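Local coordinates for protein bacterioferritin (PDB 3BKN) that stores iron in a haem-binding 24-subunit shell, probably oxidising Fe(2+) with dioxygen at a di-nuclear centre and laying down ferric mineral in the central cavity, at residues A[13-16]-A[17-21]; A[117-120]-A[121-125]; A[142-146]-A[147-151]. All coordinates share one frame; numbering follows the deposited sequence.

Contact 1 of 3, residues A[13-16]-A[17-21]; sequences EQLT and SELTA. With ZN (zinc ion), chain M.
Q14 and E18, one helical turn apart, are joined by a side-chain hydrogen bond from Q14 NE2 to E18 OE2 (2.9 Å). Its geometry is imperfect: the N-H...O angle is 149°, the donor stands 42° above the carboxylate plane, and amide and carboxylate are turned well away from coplanarity. Both chains are folded to meet: Q14 runs trans at chi1 and then bends at chi2 (55°), which swings its amide toward E18, and E18 bends at its own chi2.

The metal bond uses the other carboxylate oxygen. E18 OE1 binds the zinc ion at 2.0 Å, whereas E18 OE2 lies 2.9 Å from the same zinc ion, so the two oxygens have different tasks. E51, H54 and E127 complete this zinc site. Q14 is therefore a second-shell residue, holding the oxygen of the first-shell ligand that does not bind the metal.

A second polar pairing involves a backbone acceptor. T16 O receives both T20 N and the hydroxyl T20 OG1, the latter at 2.9 Å, and the two donors approach from opposite faces of the carbonyl plane. T20 OG1 is also hydrogen-bonded to F75 N, which ties the helix to a loop.

Between the two segments, the apolar side chains L15 and L19 meet at L15 CG and L19 CD1, 4.1 Å apart; L19 also touches the haem.

Within the ferritin four-helix bundle, this turn of helix 5-34 is buried: Q14 packs on V97 and L101 of helix 83-110, Q14 and E18 on I58 of helix 38-64, and both again on I123 of helix 114-144.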
loop_
_atom_site.group_PDB
_atom_site.type_symbol
_atom_site.label_atom_id
_atom_site.label_comp_id
_atom_site.label_asym_id
_atom_site.label_seq_id
_atom_site.Cartn_x
_atom_site.Cartn_y
_atom_site.Cartn_z
ATOM N N GLU A 13 -33.875 -29.119 -35.610
ATOM C CA GLU A 13 -35.027 -28.229 -35.713
ATOM C C GLU A 13 -34.852 -27.112 -34.688
ATOM O O GLU A 13 -35.014 -25.932 -35.035
ATOM C CB GLU A 13 -36.384 -28.922 -35.587
ATOM C CG GLU A 13 -36.480 -30.331 -36.231
ATOM C CD GLU A 13 -36.217 -30.371 -37.752
ATOM O OE1 GLU A 13 -37.126 -29.898 -38.461
ATOM O OE2 GLU A 13 -35.139 -30.888 -38.223
ATOM N N GLN A 14 -34.458 -27.448 -33.456
ATOM C CA GLN A 14 -34.249 -26.430 -32.446
ATOM C C GLN A 14 -33.167 -25.433 -32.855
ATOM O O GLN A 14 -33.311 -24.212 -32.639
ATOM C CB GLN A 14 -33.857 -27.040 -31.131
ATOM C CG GLN A 14 -33.849 -26.032 -29.995
ATOM C CD GLN A 14 -35.189 -25.302 -29.847
ATOM O OE1 GLN A 14 -36.225 -25.767 -30.355
ATOM N NE2 GLN A 14 -35.170 -24.148 -29.166
ATOM N N LEU A 15 -32.075 -25.947 -33.435
ATOM C CA LEU A 15 -31.015 -25.087 -33.968
ATOM C C LEU A 15 -31.584 -24.067 -34.941
ATOM O O LEU A 15 -31.188 -22.895 -34.887
ATOM C CB LEU A 15 -29.909 -25.896 -34.681
ATOM C CG LEU A 15 -28.709 -25.094 -35.145
ATOM C CD1 LEU A 15 -28.047 -24.333 -33.998
ATOM C CD2 LEU A 15 -27.762 -26.037 -35.670
ATOM N N THR A 16 -32.486 -24.506 -35.833
ATOM C CA THR A 16 -33.034 -23.584 -36.799
ATOM C C THR A 16 -33.786 -22.501 -36.072
ATOM O O THR A 16 -33.636 -21.319 -36.413
ATOM C CB THR A 16 -33.917 -24.274 -37.829
ATOM O OG1 THR A 16 -33.081 -25.092 -38.643
ATOM C CG2 THR A 16 -34.639 -23.242 -38.741
ATOM N N SER A 17 -34.558 -22.884 -35.056
ATOM C CA SER A 17 -35.277 -21.884 -34.219
ATOM C C SER A 17 -34.341 -20.864 -33.550
ATOM O O SER A 17 -34.631 -19.660 -33.598
ATOM C CB SER A 17 -36.151 -22.520 -33.136
ATOM O OG SER A 17 -37.487 -22.617 -33.562
ATOM N N GLU A 18 -33.234 -21.324 -32.951
ATOM C CA GLU A 18 -32.279 -20.374 -32.403
ATOM C C GLU A 18 -31.662 -19.464 -33.478
ATOM O O GLU A 18 -31.455 -18.255 -33.240
ATOM C CB GLU A 18 -31.137 -21.009 -31.612
ATOM C CG GLU A 18 -31.504 -22.088 -30.729
ATOM C CD GLU A 18 -32.247 -21.658 -29.498
ATOM O OE1 GLU A 18 -32.250 -20.468 -29.142
ATOM O OE2 GLU A 18 -32.812 -22.555 -28.851
ATOM N N LEU A 19 -31.323 -20.006 -34.634
ATOM C CA LEU A 19 -30.656 -19.155 -35.574
ATOM C C LEU A 19 -31.627 -18.105 -36.026
ATOM O O LEU A 19 -31.204 -16.994 -36.357
ATOM C CB LEU A 19 -30.126 -19.891 -36.772
ATOM C CG LEU A 19 -29.090 -20.901 -36.402
ATOM C CD1 LEU A 19 -28.929 -21.816 -37.579
ATOM C CD2 LEU A 19 -27.815 -20.241 -36.034
ATOM N N THR A 20 -32.919 -18.444 -36.031
ATOM C CA THR A 20 -33.949 -17.505 -36.450
ATOM C C THR A 20 -34.167 -16.499 -35.368
ATOM O O THR A 20 -34.277 -15.314 -35.664
ATOM C CB THR A 20 -35.286 -18.175 -36.707
ATOM O OG1 THR A 20 -35.140 -19.206 -37.696
ATOM C CG2 THR A 20 -36.254 -17.157 -37.213
ATOM N N ALA A 21 -34.238 -16.956 -34.120
ATOM C CA ALA A 21 -34.328 -16.021 -32.994
ATOM C C ALA A 21 -33.125 -15.044 -32.934
ATOM O O ALA A 21 -33.312 -13.868 -32.685
ATOM C CB ALA A 21 -34.548 -16.729 -31.664
HETATM ZN ZN ZN M . -33.077 -20.075 -27.413
#

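Contact 2 of 3, residues A[117-120]-A[121-125]; sequences ARLL and EQILA
E121 lays its side chain back over the preceding turn, toward A117 and R118, while L119 and I123 pair on another side of the same helix. The segment belongs to helix 114-144, the fourth long helix of the ferritin four-helix bundle, and the regular i to i+4 ladder is intact: E121 N reaches A117 O at 2.8 Å, and Q122, I123 and L124 repeat the pattern on R118, L119 and L120.

In the first shell, E121 CG lies beside A117 O (3.2 Å). The chain runs extended beyond CG (chi2 167°), which brings the carboxylate across R118, where E121 OE1 is 4.0 Å from R118 CG. There a carboxylate oxygen rests against a methylene; no ion pair forms between these two residues within the chain, since R118 NE is 5.9 Å from E121 OE1, and the guanidinium and carboxylate planes stand almost perpendicular (87°).

The next shell explains where these charges go. E121 OE2 forms a salt bridge with R109 of the second subunit and another with R109 of its own chain, while R118 makes a long, weak ion pair with E121 of a third subunit. Neighbours placed in this cyclic order, with E121 also packing on R118 of the second subunit, are consistent with a three-fold junction of the shell.

The side facing the other helices presents mainly aliphatic side chains. L120 packs on L10 and L11 of helix 5-34, and L124 on L98 and I105 of helix 83-110. L119 touches T57 and R61 of helix 38-64; I123 touches H54 and I58 there. L119 and I123 themselves lie side by side and point the same way, their CD1 atoms 4.2 Å apart.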
loop_
_atom_site.group_PDB
_atom_site.type_symbol
_atom_site.label_atom_id
_atom_site.label_comp_id
_atom_site.label_asym_id
_atom_site.label_seq_id
_atom_site.Cartn_x
_atom_site.Cartn_y
_atom_site.Cartn_z
ATOM N N ALA A 117 -31.466 -34.461 -23.385
ATOM C CA ALA A 117 -32.728 -34.060 -22.802
ATOM C C ALA A 117 -32.458 -32.931 -21.820
ATOM O O ALA A 117 -33.178 -31.933 -21.822
ATOM C CB ALA A 117 -33.391 -35.226 -22.147
ATOM N N ARG A 118 -31.395 -33.077 -21.025
ATOM C CA ARG A 118 -30.990 -32.062 -20.065
ATOM C C ARG A 118 -30.564 -30.786 -20.746
ATOM O O ARG A 118 -30.836 -29.704 -20.245
ATOM C CB ARG A 118 -29.845 -32.539 -19.177
ATOM C CG ARG A 118 -30.281 -33.454 -18.062
ATOM C CD ARG A 118 -29.065 -34.180 -17.456
ATOM N NE ARG A 118 -28.366 -33.327 -16.474
ATOM C CZ ARG A 118 -27.090 -32.936 -16.579
ATOM N NH1 ARG A 118 -26.315 -33.331 -17.613
ATOM N NH2 ARG A 118 -26.583 -32.168 -15.628
ATOM N N LEU A 119 -29.869 -30.905 -21.863
ATOM C CA LEU A 119 -29.519 -29.737 -22.632
ATOM C C LEU A 119 -30.802 -28.992 -23.059
ATOM O O LEU A 119 -30.932 -27.790 -22.882
ATOM C CB LEU A 119 -28.684 -30.130 -23.839
ATOM C CG LEU A 119 -28.461 -28.982 -24.820
ATOM C CD1 LEU A 119 -27.869 -27.813 -24.004
ATOM C CD2 LEU A 119 -27.523 -29.373 -25.924
ATOM N N LEU A 120 -31.786 -29.713 -23.566
ATOM C CA LEU A 120 -32.999 -29.073 -23.974
ATOM C C LEU A 120 -33.857 -28.573 -22.804
ATOM O O LEU A 120 -34.578 -27.586 -22.914
ATOM C CB LEU A 120 -33.760 -29.986 -24.919
ATOM C CG LEU A 120 -33.035 -30.287 -26.245
ATOM C CD1 LEU A 120 -33.758 -31.421 -26.890
ATOM C CD2 LEU A 120 -33.022 -29.098 -27.173
ATOM N N GLU A 121 -33.769 -29.238 -21.669
ATOM C CA GLU A 121 -34.459 -28.786 -20.480
ATOM C C GLU A 121 -33.931 -27.428 -20.057
ATOM O O GLU A 121 -34.709 -26.552 -19.686
ATOM C CB GLU A 121 -34.263 -29.795 -19.373
ATOM C CG GLU A 121 -35.163 -30.990 -19.464
ATOM C CD GLU A 121 -34.700 -32.077 -18.537
ATOM O OE1 GLU A 121 -33.907 -31.755 -17.615
ATOM O OE2 GLU A 121 -35.089 -33.261 -18.734
ATOM N N GLN A 122 -32.611 -27.239 -20.121
ATOM C CA GLN A 122 -31.989 -25.919 -19.846
ATOM C C GLN A 122 -32.458 -24.843 -20.837
ATOM O O GLN A 122 -32.840 -23.747 -20.423
ATOM C CB GLN A 122 -30.454 -26.006 -19.768
ATOM C CG GLN A 122 -29.922 -25.841 -18.299
ATOM C CD GLN A 122 -28.980 -26.991 -17.885
ATOM O OE1 GLN A 122 -27.844 -27.101 -18.368
ATOM N NE2 GLN A 122 -29.459 -27.851 -16.991
ATOM N N ILE A 123 -32.485 -25.178 -22.121
ATOM C CA ILE A 123 -32.962 -24.236 -23.081
ATOM C C ILE A 123 -34.429 -23.865 -22.802
ATOM O O ILE A 123 -34.782 -22.677 -22.755
ATOM C CB ILE A 123 -32.648 -24.704 -24.516
ATOM C CG1 ILE A 123 -31.177 -24.394 -24.812
ATOM C CG2 ILE A 123 -33.532 -24.022 -25.537
ATOM C CD1 ILE A 123 -30.623 -25.237 -25.834
ATOM N N LEU A 124 -35.262 -24.875 -22.570
ATOM C CA LEU A 124 -36.682 -24.652 -22.286
ATOM C C LEU A 124 -36.871 -23.677 -21.137
ATOM O O LEU A 124 -37.640 -22.718 -21.249
ATOM C CB LEU A 124 -37.420 -25.970 -22.003
ATOM C CG LEU A 124 -38.945 -25.944 -21.774
ATOM C CD1 LEU A 124 -39.715 -25.157 -22.830
ATOM C CD2 LEU A 124 -39.502 -27.331 -21.653
ATOM N N ALA A 125 -36.151 -23.893 -20.043
ATOM C CA ALA A 125 -36.254 -22.977 -18.915
ATOM C C ALA A 125 -35.889 -21.532 -19.324
ATOM O O ALA A 125 -36.650 -20.594 -19.026
ATOM C CB ALA A 125 -35.427 -23.457 -17.771
#

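Contact 3 of 3, residues A[142-146]-A[147-151]; sequences DKLGD and ALYAA
The phenol ring of Y149 meets L144 obliquely: L144 CD1 comes within 4.4 Å of Y149 CD1, at a slant that favours neither a face nor the rim of the ring. With chi1 trans, the ring lies within reach of L144, and chi2 of 91° turns it roughly perpendicular to the plane through its CA, CB and CG. Its hydroxyl hydrogen-bonds to Q137 OE1, the side chain also touches L140 and M141 of helix 114-144, and P158 of the fourth subunit packs on it too. The other flat group, the D146 carboxylate, bonds outside this turn: D146 OD1 forms a salt bridge with R84, which likewise holds D142.

L144 also makes an apolar contact with L148. The two CB atoms are 4.3 Å apart, and L148 CB lies 3.4 Å from L144 O.

Between these residues the chain turns a corner. G145 leaves the helical conformation with a positive phi of 98°, where a CB would collide with L144 O, so that the absence of a side chain matters, and occupies the N-cap position of helix 146-151. It thus ends one helix and starts the next. G145 O accepts Y149 N at 3.1 Å (N-H...O angle 156°), and D146 O accepts A150 N at 3.0 Å, so the new helix is already regular in its first turn. This is the short fifth helix that follows the four-helix bundle in ferritins.

Two neighbouring subunits pack against it. L144 packs on A147 of the fourth subunit, and in the reciprocal pairing A147 packs on L144 of the fifth; L148 adds A151 of the fourth and L148 of the fifth. Such cyclic repetition is consistent with the four-fold axis around which ferritin fifth helices gather, and K143 extends the interface through a cation-pi interaction with W35 of the fourth subunit.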
loop_
_atom_site.group_PDB
_atom_site.type_symbol
_atom_site.label_atom_id
_atom_site.label_comp_id
_atom_site.label_asym_id
_atom_site.label_seq_id
_atom_site.Cartn_x
_atom_site.Cartn_y
_atom_site.Cartn_z
ATOM N N ASP A 142 -50.571 -2.434 -21.697
ATOM C CA ASP A 142 -51.986 -2.273 -21.468
ATOM C C ASP A 142 -52.276 -1.481 -20.197
ATOM O O ASP A 142 -53.187 -0.683 -20.214
ATOM C CB ASP A 142 -52.713 -3.610 -21.496
ATOM C CG ASP A 142 -52.687 -4.249 -22.891
ATOM O OD1 ASP A 142 -52.917 -3.522 -23.878
ATOM O OD2 ASP A 142 -52.408 -5.472 -23.025
ATOM N N LYS A 143 -51.499 -1.668 -19.123
ATOM C CA LYS A 143 -51.702 -0.907 -17.887
ATOM C C LYS A 143 -51.215 0.521 -17.960
ATOM O O LYS A 143 -51.913 1.453 -17.524
ATOM C CB LYS A 143 -51.045 -1.582 -16.721
ATOM C CG LYS A 143 -51.870 -2.746 -16.189
ATOM C CD LYS A 143 -50.991 -3.963 -15.895
ATOM C CE LYS A 143 -51.764 -5.125 -15.251
ATOM N NZ LYS A 143 -50.729 -6.066 -14.691
ATOM N N LEU A 144 -50.041 0.737 -18.533
ATOM C CA LEU A 144 -49.528 2.104 -18.603
ATOM C C LEU A 144 -50.002 2.903 -19.828
ATOM O O LEU A 144 -50.098 4.137 -19.772
ATOM C CB LEU A 144 -48.014 2.115 -18.483
ATOM C CG LEU A 144 -47.531 1.231 -17.330
ATOM C CD1 LEU A 144 -46.037 1.137 -17.371
ATOM C CD2 LEU A 144 -47.966 1.763 -15.975
ATOM N N GLY A 145 -50.315 2.210 -20.922
ATOM C CA GLY A 145 -50.655 2.882 -22.176
ATOM C C GLY A 145 -49.398 2.851 -22.976
ATOM O O GLY A 145 -48.331 2.840 -22.386
ATOM N N ASP A 146 -49.515 2.820 -24.304
ATOM C CA ASP A 146 -48.365 2.765 -25.216
ATOM C C ASP A 146 -47.331 3.863 -25.051
ATOM O O ASP A 146 -46.164 3.573 -24.896
ATOM C CB ASP A 146 -48.850 2.688 -26.664
ATOM C CG ASP A 146 -49.200 1.271 -27.057
ATOM O OD1 ASP A 146 -49.105 0.404 -26.160
ATOM O OD2 ASP A 146 -49.590 1.008 -28.226
ATOM N N ALA A 147 -47.763 5.119 -25.097
ATOM C CA ALA A 147 -46.814 6.232 -24.946
ATOM C C ALA A 147 -46.075 6.175 -23.582
ATOM O O ALA A 147 -44.842 6.222 -23.541
ATOM C CB ALA A 147 -47.473 7.607 -25.213
ATOM N N LEU A 148 -46.815 6.024 -22.486
ATOM C CA LEU A 148 -46.191 6.022 -21.171
ATOM C C LEU A 148 -45.194 4.867 -21.001
ATOM O O LEU A 148 -44.154 5.022 -20.369
ATOM C CB LEU A 148 -47.247 6.025 -20.077
ATOM C CG LEU A 148 -46.830 6.388 -18.651
ATOM C CD1 LEU A 148 -45.905 7.550 -18.677
ATOM C CD2 LEU A 148 -48.092 6.718 -17.804
ATOM N N TYR A 149 -45.520 3.702 -21.551
ATOM C CA TYR A 149 -44.643 2.569 -21.482
ATOM C C TYR A 149 -43.364 2.874 -22.262
ATOM O O TYR A 149 -42.250 2.674 -21.783
ATOM C CB TYR A 149 -45.314 1.366 -22.073
ATOM C CG TYR A 149 -44.386 0.189 -22.058
ATOM C CD1 TYR A 149 -44.380 -0.674 -20.980
ATOM C CD2 TYR A 149 -43.486 -0.036 -23.095
ATOM C CE1 TYR A 149 -43.527 -1.726 -20.938
ATOM C CE2 TYR A 149 -42.620 -1.097 -23.077
ATOM C CZ TYR A 149 -42.645 -1.952 -21.970
ATOM O OH TYR A 149 -41.794 -3.026 -21.855
ATOM N N ALA A 150 -43.560 3.351 -23.484
ATOM C CA ALA A 150 -42.508 3.742 -24.379
ATOM C C ALA A 150 -41.540 4.744 -23.706
ATOM O O ALA A 150 -40.300 4.593 -23.843
ATOM C CB ALA A 150 -43.123 4.330 -25.677
ATOM N N ALA A 151 -42.085 5.740 -22.987
ATOM C CA ALA A 151 -41.249 6.682 -22.203
ATOM C C ALA A 151 -40.296 5.982 -21.201
ATOM O O ALA A 151 -39.292 6.550 -20.807
ATOM C CB ALA A 151 -42.095 7.722 -21.472
#

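Contacts 1 and 2 meet inside the bundle through I123 and L120, their centres about 14 Å apart. I123 CG2 of contact 2 lies 3.7 Å from E18 OE2 of contact 1, so the zinc-binding carboxylate has an apolar neighbour from helix 114-144; separately, L120 CD2 packs 4.2 Å from Q14 CG. The side chain of I123 itself comes within about 4 Å of a zinc ion. Contact 3 uses that same helix but lies on the opposite side of the chain's centre from contact 2, its nearest atoms about 18 Å from contact 1 and about 19 Å from contact 2. Contacts 2 and 3 both meet neighbouring subunits; 13-21 touches no other protein chain.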